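Local coordinates for galactose-binding-like protein (Bacteroides thetaiotaomicron, PDB 7M1B), which is a SusE-like protein whose exact function is not established, but which probably binds carbohydrate and may have a capacity to degrade it, at residues 292-297 with 314-319; 318-323 with 331-336. All coordinates share one frame; numbering follows the deposited sequence.

Contact 1: residues 292-297 with 314-319; sequences WEVWGR and ADCESI
An antiparallel strand pair in the C-terminal galactose-binding-like β-sandwich domain joins Trp-292, Glu-293 and Val-294 to Cys-316, Asp-315 and Ala-314. Trp-292/Cys-316 and Val-294/Ala-314 are hydrogen-bonded pairs, with Glu-293/Asp-315 the non-hydrogen-bonded pair between them; the strand axes run at 151°. Of the four backbone bonds, Cys-316 N to Trp-292 O is the shortest at 2.8 Å and Ala-314 N to Val-294 O the longest at 3.2 Å. Trp-292 CG sits between its backbone N and carbonyl carbon (chi1 69°). Cys-316 CB stands over the centre of one face of the indole, 3.6 Å from the centroid of the five-membered ring of Trp-292, a CH-pi contact. Cys-316 SG meets that ring obliquely, 4.1 Å from its centroid, while Ser-318 CB comes to the six-membered rim, 3.8 Å from Trp-292 CZ3. On the other face of the sheet the side chains of Glu-293 and Asp-315 lie side by side, their carboxylate planes 62° apart. A water bridges Glu-293 OE2 and Asp-315 OD1, Trp-295 NE1 donates to Glu-293 OE1, and Lys-312, salt-bridged to Asp-315, probably offsets the repulsion. Strand 352-362 pairs with the other edge of 292-297, while Phe-271 of strand 256-274 packs against Trp-292, Val-294 and Cys-316.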
# COMPACT_ATOMS: atom_id res chain seq x y z
N TRP A 292 -7.80 3.07 7.39
CA TRP A 292 -8.37 2.60 6.14
C TRP A 292 -7.51 1.45 5.60
O TRP A 292 -6.39 1.18 6.06
CB TRP A 292 -8.42 3.78 5.13
CG TRP A 292 -7.08 4.28 4.62
CD1 TRP A 292 -6.46 3.97 3.42
CD2 TRP A 292 -6.27 5.30 5.25
NE1 TRP A 292 -5.26 4.66 3.35
CE2 TRP A 292 -5.13 5.52 4.42
CE3 TRP A 292 -6.36 6.02 6.46
CZ2 TRP A 292 -4.12 6.44 4.75
CZ3 TRP A 292 -5.35 6.91 6.79
CH2 TRP A 292 -4.25 7.15 5.93
N GLU A 293 -8.03 0.83 4.55
CA GLU A 293 -7.31 -0.12 3.75
C GLU A 293 -7.19 0.40 2.33
O GLU A 293 -8.10 1.04 1.84
CB GLU A 293 -7.98 -1.47 3.72
CG GLU A 293 -8.19 -2.01 5.15
CD GLU A 293 -9.10 -3.22 5.22
OE1 GLU A 293 -9.87 -3.47 4.21
OE2 GLU A 293 -9.15 -3.81 6.33
N VAL A 294 -6.07 0.04 1.69
CA VAL A 294 -5.92 0.30 0.26
C VAL A 294 -6.04 -1.02 -0.48
O VAL A 294 -5.38 -1.98 -0.07
CB VAL A 294 -4.55 0.94 -0.04
CG1 VAL A 294 -4.52 1.25 -1.55
CG2 VAL A 294 -4.42 2.27 0.74
N TRP A 295 -6.95 -1.09 -1.47
CA TRP A 295 -7.16 -2.28 -2.27
C TRP A 295 -6.84 -1.97 -3.71
O TRP A 295 -6.86 -0.79 -4.15
CB TRP A 295 -8.67 -2.66 -2.16
CG TRP A 295 -9.03 -3.23 -0.80
CD1 TRP A 295 -9.07 -2.59 0.42
CD2 TRP A 295 -9.36 -4.62 -0.53
NE1 TRP A 295 -9.46 -3.46 1.40
CE2 TRP A 295 -9.68 -4.70 0.84
CE3 TRP A 295 -9.59 -5.76 -1.33
CZ2 TRP A 295 -10.04 -5.92 1.47
CZ3 TRP A 295 -9.94 -6.96 -0.72
CH2 TRP A 295 -10.20 -7.03 0.66
N GLY A 296 -6.56 -3.01 -4.48
CA GLY A 296 -6.27 -2.71 -5.89
C GLY A 296 -6.60 -3.87 -6.83
O GLY A 296 -6.74 -5.02 -6.38
N ARG A 297 -6.57 -3.62 -8.15
CA ARG A 297 -6.60 -4.67 -9.16
C ARG A 297 -5.96 -4.17 -10.45
O ARG A 297 -5.91 -2.94 -10.71
CB ARG A 297 -8.05 -5.09 -9.39
CG ARG A 297 -8.99 -4.01 -9.92
CD ARG A 297 -10.46 -4.44 -9.91
NE ARG A 297 -10.70 -5.58 -10.78
CZ ARG A 297 -11.78 -6.36 -10.67
NH1 ARG A 297 -12.72 -6.09 -9.77
NH2 ARG A 297 -11.92 -7.37 -11.54
N ALA A 314 -2.78 -2.77 1.61
CA ALA A 314 -2.18 -2.09 2.77
C ALA A 314 -3.28 -1.84 3.80
O ALA A 314 -4.45 -1.68 3.44
CB ALA A 314 -1.60 -0.74 2.37
N ASP A 315 -2.86 -1.94 5.07
CA ASP A 315 -3.64 -1.44 6.19
C ASP A 315 -2.93 -0.18 6.65
O ASP A 315 -1.67 -0.16 6.77
CB ASP A 315 -3.62 -2.44 7.35
CG ASP A 315 -4.34 -3.73 7.02
OD1 ASP A 315 -5.56 -3.70 6.73
OD2 ASP A 315 -3.69 -4.76 7.14
N CYS A 316 -3.73 0.85 6.93
CA CYS A 316 -3.14 2.14 7.16
C CYS A 316 -3.79 2.82 8.35
O CYS A 316 -5.03 2.82 8.43
CB CYS A 316 -3.34 3.06 5.96
SG CYS A 316 -2.69 2.42 4.39
N GLU A 317 -2.98 3.50 9.15
CA GLU A 317 -3.50 4.36 10.23
C GLU A 317 -2.77 5.70 10.25
O GLU A 317 -1.54 5.76 10.43
CB GLU A 317 -3.40 3.63 11.59
CG GLU A 317 -3.89 4.55 12.72
CD GLU A 317 -4.08 3.93 14.08
OE1 GLU A 317 -3.72 2.76 14.18
OE2 GLU A 317 -4.56 4.59 15.01
N SER A 318 -3.54 6.79 10.06
CA SER A 318 -3.01 8.14 10.22
C SER A 318 -2.87 8.42 11.72
O SER A 318 -3.84 8.34 12.47
CB SER A 318 -3.99 9.10 9.58
OG SER A 318 -3.70 10.47 9.91
N ILE A 319 -1.63 8.73 12.14
CA ILE A 319 -1.30 9.02 13.54
C ILE A 319 -1.41 10.51 13.82
O ILE A 319 -0.95 11.35 13.03
CB ILE A 319 0.13 8.48 13.84
CG1 ILE A 319 0.17 6.95 13.69
CG2 ILE A 319 0.52 8.86 15.26
CD1 ILE A 319 -0.97 6.21 14.35
O HOH W 1 -7.64 -3.01 8.37

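Contact 2: residues 318-323 with 331-336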
# COMPACT_ATOMS: atom_id res chain seq x y z
N SER A 318 -3.54 6.79 10.06
CA SER A 318 -3.01 8.14 10.22
C SER A 318 -2.87 8.42 11.72
O SER A 318 -3.84 8.34 12.47
CB SER A 318 -3.99 9.10 9.58
OG SER A 318 -3.70 10.47 9.91
N ILE A 319 -1.63 8.73 12.14
CA ILE A 319 -1.30 9.02 13.54
C ILE A 319 -1.41 10.51 13.82
O ILE A 319 -0.95 11.35 13.03
CB ILE A 319 0.13 8.48 13.84
CG1 ILE A 319 0.17 6.95 13.69
CG2 ILE A 319 0.52 8.86 15.26
CD1 ILE A 319 -0.97 6.21 14.35
N LYS A 320 -1.99 10.85 15.01
CA LYS A 320 -1.98 12.21 15.55
C LYS A 320 -0.88 12.28 16.61
O LYS A 320 -1.07 11.73 17.68
CB LYS A 320 -3.33 12.63 16.12
CG LYS A 320 -3.40 14.10 16.51
CD LYS A 320 -4.84 14.40 17.04
CE LYS A 320 -5.00 15.91 17.26
NZ LYS A 320 -6.37 16.21 17.78
N PRO A 321 0.33 12.80 16.36
CA PRO A 321 1.44 12.68 17.34
C PRO A 321 1.08 13.05 18.79
O PRO A 321 1.50 12.38 19.74
CB PRO A 321 2.48 13.68 16.81
CG PRO A 321 2.29 13.60 15.31
CD PRO A 321 0.76 13.50 15.13
N SER A 322 0.31 14.13 18.97
CA SER A 322 -0.04 14.57 20.33
C SER A 322 -1.01 13.63 21.04
O SER A 322 -1.09 13.61 22.29
CB SER A 322 -0.70 15.92 20.22
OG SER A 322 -2.02 15.74 19.64
N GLY A 323 -1.86 12.94 20.25
CA GLY A 323 -2.95 12.15 20.80
C GLY A 323 -4.04 13.04 21.45
O GLY A 323 -4.93 12.54 22.14
N GLU A 331 1.46 21.91 17.82
CA GLU A 331 2.35 22.40 16.78
C GLU A 331 2.97 21.22 16.03
O GLU A 331 3.10 21.27 14.79
CB GLU A 331 3.48 23.24 17.38
CG GLU A 331 3.05 24.66 17.74
CD GLU A 331 4.02 25.44 18.63
OE1 GLU A 331 5.23 25.03 18.76
OE2 GLU A 331 3.58 26.46 19.19
N GLU A 332 3.34 20.17 16.78
CA GLU A 332 3.91 18.94 16.23
C GLU A 332 2.90 18.22 15.32
O GLU A 332 3.27 17.83 14.20
CB GLU A 332 4.33 17.99 17.35
CG GLU A 332 4.91 16.69 16.83
CD GLU A 332 5.15 15.60 17.88
OE1 GLU A 332 4.63 15.70 19.05
OE2 GLU A 332 5.90 14.67 17.56
N ASP A 333 1.62 18.19 15.72
CA ASP A 333 0.57 17.63 14.86
C ASP A 333 0.50 18.38 13.52
O ASP A 333 0.38 17.73 12.44
CB ASP A 333 -0.80 17.77 15.52
CG ASP A 333 -1.00 16.90 16.77
OD1 ASP A 333 -0.30 15.86 16.90
OD2 ASP A 333 -1.91 17.29 17.62
N ILE A 334 0.52 19.70 13.57
CA ILE A 334 0.33 20.50 12.35
C ILE A 334 1.54 20.41 11.41
O ILE A 334 1.40 20.17 10.20
CB ILE A 334 0.02 21.93 12.78
CG1 ILE A 334 -1.40 22.01 13.38
CG2 ILE A 334 0.18 22.85 11.55
CD1 ILE A 334 -1.64 23.27 14.18
N THR A 335 2.74 20.50 11.96
CA THR A 335 3.93 20.27 11.16
C THR A 335 3.90 18.87 10.55
O THR A 335 4.22 18.70 9.35
CB THR A 335 5.17 20.52 12.03
OG1 THR A 335 5.09 21.87 12.52
CG2 THR A 335 6.49 20.34 11.29
N TYR A 336 3.70 17.84 11.38
CA TYR A 336 3.68 16.46 10.91
C TYR A 336 2.69 16.27 9.75
O TYR A 336 3.03 15.66 8.72
CB TYR A 336 3.40 15.51 12.08
CG TYR A 336 3.27 14.03 11.78
CD1 TYR A 336 4.37 13.20 11.66
CD2 TYR A 336 2.01 13.48 11.53
CE1 TYR A 336 4.21 11.83 11.41
CE2 TYR A 336 1.82 12.13 11.30
CZ TYR A 336 2.94 11.31 11.16
OH TYR A 336 2.70 9.98 10.92
O HOH W 2 0.43 9.18 10.07
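Glu-332 and Asp-333, near the start of helix 331-338, meet Pro-321 and Ser-322 in the loop that leads from strand 311-317 to this helix. The extended Glu-332 side chain lays its carboxylate carbon against the proline ring, with Glu-332 CD 3.5 Å from Pro-321 CB. Asp-333 supplies the polar part of the contact. Its CG lies anti to the carbonyl carbon (chi1 -68°), and both carboxylate oxygens face Ser-322 with their syn lone pairs. Asp-333 OD1 accepts from Ser-322 N at 2.8 Å with an N-H...O angle of 165°, a nearly straight bond; Asp-333 OD2 accepts from Ser-322 OG at 2.5 Å, and that hydroxyl is also bonded to Trp-324 N. A further donor to OD2 is Ser-330 N, just before the helical segment. The aliphatic part of Lys-320 also runs by this carboxylate, Lys-320 CE approaching Asp-333 OD2 to 3.4 Å, but its NZ is beyond salt-bridge range and bonds instead to the carbonyl oxygens of Ser-328 and Trp-324. One turn on from Asp-333, Tyr-336 presents a ring face to the loop. Pro-321 CG sits 3.6 Å above the plane, offset toward the rim, and 3.7 Å from Tyr-336 CG, a CH-pi contact. At the ring's edge, a water in its plane joins Tyr-336 OH to Ile-319 N. Two syn-accepted bonds to one residue should fix the rotation of the Asp-333 carboxylate and hold the type I turn of Lys-320 to Gly-323 against the helix, while the nearby lysine and backbone N-H donors would probably stabilise its negative charge.

How the contacts relate
Contact 1 is buried, its centre about 6 Å from the centre of the chain, whereas contact 2 lies at the surface, its centre about 22 Å from it; the contact centres are about 19 Å apart. They are consecutive along the chain: the segment 314-319 leaves strand 311-317 and runs into 318-323, sharing Ser-318 and Ile-319. Ser-318 belongs by its packing to contact 1, and Ile-319 to contact 2. Strand pairing by main-chain bonds gives contact 1 its regular register, with aromatic packing on one face; contact 2 has no such ladder and relies on one aspartate's grip on a turn, plus a proline over a tyrosine. Water serves carboxylates in the first and joins backbone to phenol in the second.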